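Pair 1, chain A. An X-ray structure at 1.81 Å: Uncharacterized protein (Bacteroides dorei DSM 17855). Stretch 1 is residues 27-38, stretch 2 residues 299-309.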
# COMPACT_ATOMS: atom_id res chain seq x y z
N PRO A 27 21.24 -5.62 1.95
CA PRO A 27 22.50 -4.94 2.28
C PRO A 27 22.37 -4.04 3.51
O PRO A 27 23.36 -3.65 4.11
CB PRO A 27 22.79 -4.11 1.02
CG PRO A 27 21.46 -3.87 0.40
CD PRO A 27 20.58 -5.03 0.77
N GLY A 28 21.14 -3.72 3.88
CA GLY A 28 20.85 -2.79 4.94
C GLY A 28 19.35 -2.76 5.15
O GLY A 28 18.60 -3.34 4.36
N GLY A 29 18.91 -2.07 6.18
CA GLY A 29 17.49 -1.94 6.48
C GLY A 29 17.29 -1.04 7.66
O GLY A 29 18.25 -0.69 8.36
N ALA A 30 16.04 -0.72 7.96
CA ALA A 30 15.75 0.04 9.17
C ALA A 30 14.34 -0.25 9.63
O ALA A 30 13.44 -0.49 8.81
CB ALA A 30 15.92 1.55 8.95
N ILE A 31 14.13 -0.16 10.94
CA ILE A 31 12.81 -0.37 11.51
C ILE A 31 12.49 0.67 12.58
O ILE A 31 13.40 1.21 13.26
CB ILE A 31 12.70 -1.78 12.07
CG1 ILE A 31 11.26 -2.07 12.45
CG2 ILE A 31 13.63 -1.99 13.24
CD1 ILE A 31 10.95 -3.53 12.46
N CYS A 32 11.20 0.99 12.69
CA CYS A 32 10.66 1.79 13.80
C CYS A 32 9.33 1.20 14.25
O CYS A 32 8.48 0.89 13.40
CB CYS A 32 10.49 3.24 13.36
SG CYS A 32 9.90 4.36 14.69
N VAL A 33 9.18 0.97 15.56
CA VAL A 33 7.96 0.43 16.18
C VAL A 33 7.47 1.42 17.24
O VAL A 33 8.25 1.81 18.13
CB VAL A 33 8.18 -0.95 16.84
CG1 VAL A 33 6.90 -1.46 17.48
CG2 VAL A 33 8.76 -1.95 15.85
N VAL A 34 6.22 1.84 17.13
CA VAL A 34 5.64 2.83 18.00
C VAL A 34 4.42 2.24 18.68
O VAL A 34 3.57 1.62 18.00
CB VAL A 34 5.21 4.09 17.22
CG1 VAL A 34 4.65 5.17 18.14
CG2 VAL A 34 6.40 4.64 16.44
N LYS A 35 4.34 2.37 20.01
CA LYS A 35 3.18 1.85 20.76
C LYS A 35 2.60 2.95 21.60
O LYS A 35 3.33 3.64 22.33
CB LYS A 35 3.54 0.66 21.64
CG LYS A 35 2.37 0.18 22.51
CD LYS A 35 2.78 -1.02 23.36
CE LYS A 35 1.60 -1.84 23.86
NZ LYS A 35 0.75 -1.09 24.79
N ASN A 36 1.29 3.17 21.44
CA ASN A 36 0.60 4.24 22.16
C ASN A 36 1.41 5.56 22.08
O ASN A 36 1.62 6.23 23.08
CB ASN A 36 0.33 3.80 23.63
CG ASN A 36 -0.59 2.57 23.71
OD1 ASN A 36 -0.30 1.62 24.45
ND2 ASN A 36 -1.67 2.55 22.94
N ASP A 37 1.91 5.84 20.87
CA ASP A 37 2.70 7.06 20.54
C ASP A 37 4.07 7.23 21.23
O ASP A 37 4.62 8.31 21.20
CB ASP A 37 1.83 8.30 20.75
CG ASP A 37 0.61 8.28 19.87
OD1 ASP A 37 0.78 8.07 18.64
OD2 ASP A 37 -0.51 8.40 20.40
N SER A 38 4.64 6.15 21.76
CA SER A 38 6.04 6.16 22.18
C SER A 38 6.82 5.25 21.25
O SER A 38 6.45 4.10 21.04
CB SER A 38 6.19 5.61 23.61
OG SER A 38 5.29 6.24 24.49
N ARG A 299 -5.18 -3.58 18.14
CA ARG A 299 -5.27 -4.23 19.42
C ARG A 299 -4.00 -4.05 20.25
O ARG A 299 -4.11 -3.79 21.44
CB ARG A 299 -5.55 -5.71 19.24
CG ARG A 299 -6.99 -5.94 18.79
CD ARG A 299 -7.43 -7.33 19.17
NE ARG A 299 -8.78 -7.59 18.67
CZ ARG A 299 -9.27 -8.81 18.51
NH1 ARG A 299 -8.53 -9.87 18.82
NH2 ARG A 299 -10.52 -8.95 18.05
N ASP A 300 -2.84 -4.13 19.61
CA ASP A 300 -1.54 -3.79 20.25
C ASP A 300 -1.37 -2.30 20.51
O ASP A 300 -0.54 -1.92 21.29
CB ASP A 300 -0.36 -4.22 19.38
CG ASP A 300 -0.29 -5.72 19.13
OD1 ASP A 300 -0.89 -6.46 19.94
OD2 ASP A 300 0.37 -6.13 18.12
N GLY A 301 -2.10 -1.46 19.77
CA GLY A 301 -1.86 -0.02 19.76
C GLY A 301 -0.55 0.37 19.08
O GLY A 301 0.10 1.34 19.47
N VAL A 302 -0.16 -0.42 18.07
CA VAL A 302 1.13 -0.33 17.43
C VAL A 302 1.01 0.15 15.97
O VAL A 302 0.08 -0.25 15.23
CB VAL A 302 1.84 -1.71 17.47
CG1 VAL A 302 2.92 -1.79 16.44
CG2 VAL A 302 2.44 -2.00 18.85
N TYR A 303 1.94 1.01 15.56
CA TYR A 303 2.30 1.10 14.15
C TYR A 303 3.81 0.94 13.96
O TYR A 303 4.60 1.23 14.87
CB TYR A 303 1.73 2.36 13.49
CG TYR A 303 2.24 3.66 14.05
CD1 TYR A 303 3.32 4.30 13.48
CD2 TYR A 303 1.60 4.29 15.12
CE1 TYR A 303 3.81 5.48 13.98
CE2 TYR A 303 2.05 5.52 15.60
CZ TYR A 303 3.18 6.09 15.02
OH TYR A 303 3.71 7.27 15.46
N GLY A 304 4.21 0.31 12.86
CA GLY A 304 5.60 0.12 12.54
C GLY A 304 5.90 0.06 11.05
O GLY A 304 5.02 -0.18 10.19
N PHE A 305 7.19 0.11 10.75
CA PHE A 305 7.62 0.04 9.36
C PHE A 305 9.00 -0.55 9.34
O PHE A 305 9.90 -0.06 10.04
CB PHE A 305 7.59 1.42 8.72
CG PHE A 305 7.96 1.43 7.26
CD1 PHE A 305 7.45 0.47 6.39
CD2 PHE A 305 8.68 2.49 6.72
CE1 PHE A 305 7.71 0.51 5.03
CE2 PHE A 305 8.96 2.53 5.37
CZ PHE A 305 8.49 1.53 4.52
N PHE A 306 9.18 -1.62 8.57
CA PHE A 306 10.52 -2.10 8.20
C PHE A 306 10.77 -1.74 6.73
O PHE A 306 9.97 -2.10 5.82
CB PHE A 306 10.60 -3.62 8.39
CG PHE A 306 11.84 -4.25 7.83
CD1 PHE A 306 13.08 -4.14 8.49
CD2 PHE A 306 11.79 -5.04 6.70
CE1 PHE A 306 14.21 -4.78 7.99
CE2 PHE A 306 12.91 -5.65 6.19
CZ PHE A 306 14.13 -5.50 6.83
N ILE A 307 11.89 -1.05 6.49
CA ILE A 307 12.26 -0.62 5.14
C ILE A 307 13.59 -1.27 4.72
O ILE A 307 14.56 -1.35 5.50
CB ILE A 307 12.30 0.90 4.99
CG1 ILE A 307 12.32 1.32 3.52
CG2 ILE A 307 13.46 1.51 5.77
CD1 ILE A 307 12.23 2.84 3.34
N ALA A 308 13.60 -1.81 3.51
CA ALA A 308 14.70 -2.53 2.95
C ALA A 308 14.34 -2.92 1.51
O ALA A 308 13.17 -2.80 1.12
CB ALA A 308 15.00 -3.77 3.77
N HIS A 309 15.33 -3.38 0.76
CA HIS A 309 15.12 -3.84 -0.62
C HIS A 309 15.96 -5.10 -0.82
O HIS A 309 17.18 -5.07 -0.79
CB HIS A 309 15.47 -2.76 -1.65
CG HIS A 309 15.00 -3.08 -3.04
ND1 HIS A 309 15.41 -4.21 -3.73
CD2 HIS A 309 14.09 -2.47 -3.84
CE1 HIS A 309 14.78 -4.26 -4.90
NE2 HIS A 309 13.96 -3.24 -4.98
O HOH W 1 18.07 -3.02 1.64
O HOH W 2 0.99 4.14 18.51

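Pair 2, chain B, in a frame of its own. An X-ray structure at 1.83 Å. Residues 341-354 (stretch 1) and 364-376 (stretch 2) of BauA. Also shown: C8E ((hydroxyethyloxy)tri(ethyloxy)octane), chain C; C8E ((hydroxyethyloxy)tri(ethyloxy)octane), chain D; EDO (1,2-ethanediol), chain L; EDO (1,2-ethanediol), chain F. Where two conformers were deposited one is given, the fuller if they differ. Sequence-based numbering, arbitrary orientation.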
# COMPACT_ATOMS: atom_id res chain seq x y z
N PHE B 341 -11.08 27.95 -27.78
CA PHE B 341 -11.23 29.40 -27.75
C PHE B 341 -9.85 30.03 -27.60
O PHE B 341 -8.89 29.44 -27.07
CB PHE B 341 -12.25 29.82 -26.69
CG PHE B 341 -11.87 29.53 -25.26
CD1 PHE B 341 -11.00 30.36 -24.56
CD2 PHE B 341 -12.39 28.42 -24.61
CE1 PHE B 341 -10.64 30.08 -23.24
CE2 PHE B 341 -12.05 28.15 -23.29
CZ PHE B 341 -11.18 28.97 -22.62
N ASP B 342 -9.73 31.23 -28.17
CA ASP B 342 -8.55 32.05 -28.08
C ASP B 342 -8.97 33.38 -27.46
O ASP B 342 -9.97 33.96 -27.90
CB ASP B 342 -7.93 32.34 -29.46
CG ASP B 342 -7.50 31.09 -30.23
OD1 ASP B 342 -7.09 30.12 -29.58
OD2 ASP B 342 -7.75 31.05 -31.45
N VAL B 343 -8.23 33.85 -26.46
CA VAL B 343 -8.59 35.12 -25.82
C VAL B 343 -7.33 35.96 -25.60
O VAL B 343 -6.25 35.47 -25.21
CB VAL B 343 -9.43 34.89 -24.55
CG1 VAL B 343 -8.94 33.73 -23.72
CG2 VAL B 343 -9.61 36.13 -23.69
N ASP B 344 -7.45 37.24 -25.99
CA ASP B 344 -6.42 38.25 -25.81
C ASP B 344 -6.89 39.25 -24.75
O ASP B 344 -7.97 39.84 -24.89
CB ASP B 344 -6.14 38.99 -27.12
CG ASP B 344 -5.43 38.14 -28.17
OD1 ASP B 344 -4.68 37.24 -27.78
OD2 ASP B 344 -5.62 38.41 -29.36
N LYS B 345 -6.07 39.43 -23.71
CA LYS B 345 -6.42 40.21 -22.54
C LYS B 345 -5.44 41.37 -22.40
O LYS B 345 -4.24 41.20 -22.60
CB LYS B 345 -6.36 39.32 -21.29
CG LYS B 345 -7.42 38.24 -21.19
CD LYS B 345 -7.05 37.07 -20.27
CE LYS B 345 -6.47 35.91 -21.07
NZ LYS B 345 -5.48 35.13 -20.30
N LYS B 346 -5.94 42.49 -21.87
CA LYS B 346 -5.12 43.61 -21.43
C LYS B 346 -5.69 44.18 -20.14
O LYS B 346 -6.91 44.21 -19.96
CB LYS B 346 -5.11 44.72 -22.49
CG LYS B 346 -4.49 44.34 -23.83
CD LYS B 346 -4.56 45.47 -24.86
CE LYS B 346 -4.56 44.99 -26.29
NZ LYS B 346 -3.47 44.02 -26.55
N SER B 347 -4.82 44.66 -19.25
CA SER B 347 -5.28 45.12 -17.97
C SER B 347 -4.33 46.19 -17.43
O SER B 347 -3.14 46.24 -17.73
CB SER B 347 -5.44 43.97 -16.99
OG SER B 347 -4.24 43.29 -16.87
N ALA B 348 -4.88 47.05 -16.58
CA ALA B 348 -4.11 48.16 -16.03
C ALA B 348 -4.69 48.55 -14.69
O ALA B 348 -5.90 48.42 -14.46
CB ALA B 348 -4.11 49.32 -17.01
N ASP B 349 -3.83 49.12 -13.85
CA ASP B 349 -4.17 49.60 -12.53
C ASP B 349 -3.14 50.67 -12.17
O ASP B 349 -1.93 50.36 -12.16
CB ASP B 349 -4.15 48.45 -11.52
CG ASP B 349 -4.44 48.83 -10.08
OD1 ASP B 349 -4.63 50.04 -9.81
OD2 ASP B 349 -4.49 47.91 -9.24
N ALA B 350 -3.60 51.91 -12.01
CA ALA B 350 -2.72 53.05 -11.69
C ALA B 350 -3.38 53.90 -10.60
O ALA B 350 -4.60 54.01 -10.53
CB ALA B 350 -2.45 53.86 -12.93
N GLY B 351 -2.55 54.52 -9.76
CA GLY B 351 -3.09 55.34 -8.71
C GLY B 351 -2.02 56.07 -7.91
O GLY B 351 -0.86 56.14 -8.30
N PHE B 352 -2.47 56.59 -6.78
CA PHE B 352 -1.67 57.30 -5.85
C PHE B 352 -1.95 56.72 -4.47
O PHE B 352 -3.08 56.34 -4.17
CB PHE B 352 -2.02 58.79 -5.84
CG PHE B 352 -1.68 59.51 -7.12
CD1 PHE B 352 -0.42 60.05 -7.32
CD2 PHE B 352 -2.61 59.62 -8.14
CE1 PHE B 352 -0.09 60.69 -8.51
CE2 PHE B 352 -2.27 60.24 -9.34
CZ PHE B 352 -1.00 60.74 -9.53
N LYS B 353 -0.94 56.81 -3.61
CA LYS B 353 -1.08 56.51 -2.20
C LYS B 353 -0.43 57.65 -1.42
O LYS B 353 0.60 58.16 -1.84
CB LYS B 353 -0.38 55.20 -1.83
CG LYS B 353 -0.87 53.96 -2.57
CD LYS B 353 -0.15 52.67 -2.18
CE LYS B 353 -0.73 51.47 -2.91
NZ LYS B 353 -0.18 50.19 -2.40
N GLY B 354 -0.94 57.93 -0.23
CA GLY B 354 -0.38 59.01 0.57
C GLY B 354 -0.70 58.87 2.04
O GLY B 354 -1.46 57.99 2.43
N GLN B 364 -3.86 56.94 6.04
CA GLN B 364 -3.17 56.33 4.91
C GLN B 364 -4.23 56.02 3.85
O GLN B 364 -5.19 55.31 4.16
CB GLN B 364 -2.54 55.00 5.33
CG GLN B 364 -1.11 54.78 4.91
CD GLN B 364 -0.56 53.61 5.69
OE1 GLN B 364 0.01 53.78 6.77
NE2 GLN B 364 -1.01 52.42 5.33
N TRP B 365 -4.11 56.63 2.67
CA TRP B 365 -5.16 56.58 1.68
C TRP B 365 -4.58 56.07 0.37
O TRP B 365 -3.38 56.15 0.12
CB TRP B 365 -5.83 57.96 1.50
CG TRP B 365 -4.87 59.01 1.05
CD1 TRP B 365 -4.14 59.84 1.85
CD2 TRP B 365 -4.50 59.33 -0.30
NE1 TRP B 365 -3.33 60.63 1.09
CE2 TRP B 365 -3.52 60.34 -0.23
CE3 TRP B 365 -4.89 58.86 -1.56
CZ2 TRP B 365 -2.94 60.91 -1.37
CZ3 TRP B 365 -4.29 59.40 -2.69
CH2 TRP B 365 -3.32 60.40 -2.59
N VAL B 366 -5.49 55.62 -0.51
CA VAL B 366 -5.16 55.20 -1.83
C VAL B 366 -6.32 55.55 -2.77
O VAL B 366 -7.48 55.48 -2.37
CB VAL B 366 -4.85 53.69 -1.86
CG1 VAL B 366 -5.97 52.88 -1.23
CG2 VAL B 366 -4.56 53.20 -3.27
N ALA B 367 -5.97 55.90 -4.00
CA ALA B 367 -6.96 56.15 -5.04
C ALA B 367 -6.43 55.51 -6.32
O ALA B 367 -5.29 55.71 -6.69
CB ALA B 367 -7.20 57.63 -5.24
N ASN B 368 -7.31 54.80 -7.05
CA ASN B 368 -6.85 54.14 -8.24
C ASN B 368 -7.94 54.11 -9.31
O ASN B 368 -9.11 54.45 -9.08
CB ASN B 368 -6.30 52.74 -7.92
CG ASN B 368 -7.37 51.70 -7.71
OD1 ASN B 368 -8.49 52.02 -7.31
ND2 ASN B 368 -7.01 50.43 -7.90
N ALA B 369 -7.46 53.78 -10.51
CA ALA B 369 -8.27 53.50 -11.67
C ALA B 369 -7.80 52.18 -12.27
O ALA B 369 -6.58 51.96 -12.37
CB ALA B 369 -8.12 54.63 -12.67
N THR B 370 -8.75 51.33 -12.66
CA THR B 370 -8.42 50.03 -13.25
C THR B 370 -9.15 49.88 -14.58
O THR B 370 -10.23 50.45 -14.78
CB THR B 370 -8.77 48.86 -12.32
OG1 THR B 370 -10.18 48.63 -12.29
CG2 THR B 370 -8.28 49.07 -10.91
N TYR B 371 -8.58 49.04 -15.45
CA TYR B 371 -9.13 48.70 -16.76
C TYR B 371 -8.82 47.23 -17.05
O TYR B 371 -7.72 46.75 -16.80
CB TYR B 371 -8.55 49.62 -17.84
CG TYR B 371 -8.66 51.09 -17.54
CD1 TYR B 371 -9.78 51.82 -17.94
CD2 TYR B 371 -7.70 51.75 -16.78
CE1 TYR B 371 -9.91 53.17 -17.64
CE2 TYR B 371 -7.82 53.10 -16.46
CZ TYR B 371 -8.93 53.81 -16.89
OH TYR B 371 -9.07 55.13 -16.60
N TYR B 372 -9.78 46.55 -17.68
CA TYR B 372 -9.57 45.21 -18.24
C TYR B 372 -10.37 45.08 -19.53
O TYR B 372 -11.50 45.54 -19.61
CB TYR B 372 -9.98 44.12 -17.24
CG TYR B 372 -10.11 42.75 -17.84
CD1 TYR B 372 -11.28 42.34 -18.46
CD2 TYR B 372 -9.04 41.87 -17.84
CE1 TYR B 372 -11.41 41.07 -19.00
CE2 TYR B 372 -9.14 40.61 -18.40
CZ TYR B 372 -10.34 40.18 -18.94
OH TYR B 372 -10.45 38.94 -19.48
N ASN B 373 -9.74 44.53 -20.56
CA ASN B 373 -10.42 44.26 -21.82
C ASN B 373 -9.96 42.90 -22.34
O ASN B 373 -8.77 42.59 -22.27
CB ASN B 373 -10.17 45.34 -22.88
CG ASN B 373 -10.88 45.06 -24.19
OD1 ASN B 373 -12.09 45.25 -24.30
ND2 ASN B 373 -10.16 44.52 -25.15
N HIS B 374 -10.89 42.12 -22.88
CA HIS B 374 -10.50 40.95 -23.66
C HIS B 374 -11.34 40.87 -24.93
O HIS B 374 -12.46 41.35 -24.99
CB HIS B 374 -10.52 39.66 -22.82
CG HIS B 374 -11.84 38.99 -22.64
ND1 HIS B 374 -12.26 38.56 -21.39
CD2 HIS B 374 -12.74 38.51 -23.53
CE1 HIS B 374 -13.39 37.89 -21.52
NE2 HIS B 374 -13.70 37.83 -22.83
N THR B 375 -10.73 40.25 -25.95
CA THR B 375 -11.40 39.81 -27.14
C THR B 375 -11.19 38.31 -27.27
O THR B 375 -10.12 37.81 -26.92
CB THR B 375 -10.88 40.55 -28.38
OG1 THR B 375 -9.50 40.21 -28.55
CG2 THR B 375 -11.01 42.05 -28.25
N GLN B 376 -12.23 37.61 -27.71
CA GLN B 376 -12.24 36.15 -27.71
C GLN B 376 -12.89 35.65 -29.01
O GLN B 376 -13.84 36.23 -29.51
CB GLN B 376 -12.98 35.66 -26.48
CG GLN B 376 -13.02 34.14 -26.32
CD GLN B 376 -13.42 33.74 -24.92
OE1 GLN B 376 -13.00 34.37 -23.95
NE2 GLN B 376 -14.30 32.75 -24.83
C1 C8E C . -11.71 58.12 -7.34
C2 C8E C . -10.45 58.81 -7.80
C3 C8E C . -9.72 58.04 -8.90
C4 C8E C . -8.21 58.32 -8.88
C5 C8E C . -7.53 57.91 -10.19
C6 C8E C . -6.02 57.89 -10.11
C7 C8E C . -5.44 57.60 -11.49
C8 C8E C . -4.18 58.42 -11.77
O9 C8E C . -3.18 57.68 -12.47
C10 C8E C . -1.88 57.93 -11.92
C11 C8E C . -0.81 57.65 -12.95
O12 C8E C . 0.37 57.33 -12.23
C1 C8E D . 5.43 66.77 -4.98
C2 C8E D . 4.02 67.06 -5.46
C3 C8E D . 3.74 66.57 -6.89
C4 C8E D . 2.24 66.52 -7.23
C5 C8E D . 1.88 65.38 -8.19
C6 C8E D . 0.37 65.19 -8.41
C7 C8E D . -0.34 64.60 -7.18
C8 C8E D . -1.76 64.09 -7.46
O9 C8E D . -2.44 63.60 -6.28
C10 C8E D . -3.73 63.06 -6.61
C11 C8E D . -4.46 62.47 -5.41
O12 C8E D . -5.79 62.03 -5.76
C13 C8E D . -6.76 62.36 -4.76
C14 C8E D . -7.94 61.40 -4.79
O15 C8E D . -9.12 62.01 -4.26
C16 C8E D . -10.31 61.72 -5.02
C17 C8E D . -11.47 62.65 -4.64
O18 C8E D . -12.70 62.36 -5.33
C19 C8E D . -12.73 62.76 -6.71
C20 C8E D . -14.15 62.77 -7.28
O21 C8E D . -14.16 62.38 -8.66
C1 EDO L . -8.23 35.86 -30.98
O1 EDO L . -6.97 36.47 -30.70
C2 EDO L . -9.26 36.50 -30.08
O2 EDO L . -9.14 37.93 -30.11
C1 EDO F . -14.34 30.97 -21.05
O1 EDO F . -14.81 32.01 -21.90
C2 EDO F . -15.18 29.73 -21.30
O2 EDO F . -15.49 29.71 -22.68

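What backbone arrangement do the two pairs share? Each consists of two antiparallel strands, their axes 177° apart in direction in pair 1 and 166° in pair 2, and 14 central residues superpose with an RMSD of 0.5 Å. Register is kept as well: Ala A30 faces Ile A307 where Lys B346 faces Asn B373, and both are hydrogen-bonded pairs. In pair 1, Ala A30 N donates to Ile A307 O at 2.9 Å and Ile A307 N to Ala A30 O at 2.8 Å; in pair 2, Lys B346 N reaches Asn B373 O at 2.9 Å and Asn B373 N reaches Lys B346 O at 2.9 Å. Between such pairs, CA-H groups turn to the carbonyls, as Ile A31 CA does to Phe A305 O at 3.3 Å and Ser B347 CA to Tyr B371 O at 3.2 Å.

How is the face carrying Val A34 and Tyr A303 filled, compared with Ala B350 and Ala B369? In pair 1 the tyrosine, with chi1 in p, lays its ring against its neighbour, so that Val A34 CB sits 3.8 Å from the centroid of the Tyr A303 ring, over its face. The two alanines of pair 2 are too short to meet in this way. Detergent covers this side instead: C7 of the chain C C8E lies 3.8 Å from Ala B350 O, and its C4 lies 3.8 Å from Ala B367 CB.

What happens on the other face, where Val A33 and Val A302 match Asp B349 and Asn B368? The side-chain centres of Val A302 and Asn B368 lie 0.6 Å apart and those of Val A33 and Asp B349 1.4 Å apart, yet the chemistry changes. Val A33 CG1 packs against Val A302 CG1 at 4.1 Å, whereas Asn B368 ND2 donates a hydrogen bond to Asp B349 OD1 at 3.1 Å. The diagonal contact is thus apolar in one pair and polar in the other.

Where does the lack of a side chain matter? Gly A304 matches Thr B370, and the strands are equally close there, with Val A33 CA 4.3 Å from Gly A304 CA and Asp B349 CA 4.3 Å from Thr B370 CA, so the glycine does not bring them nearer. Lys A35 matches Gly B351, whose CA comes within 3.0 Å of Ala B367 O; a CB there would clash with that oxygen. Near this end the strands also part in their course: pair 1 enters a type I' turn from Lys A35 to Ser A38, although Asn A36 N still donates to Gly A301 O at 2.9 Å, while pair 2 continues as strand, with Phe B352 N bonded to Ala B367 O at 3.0 Å.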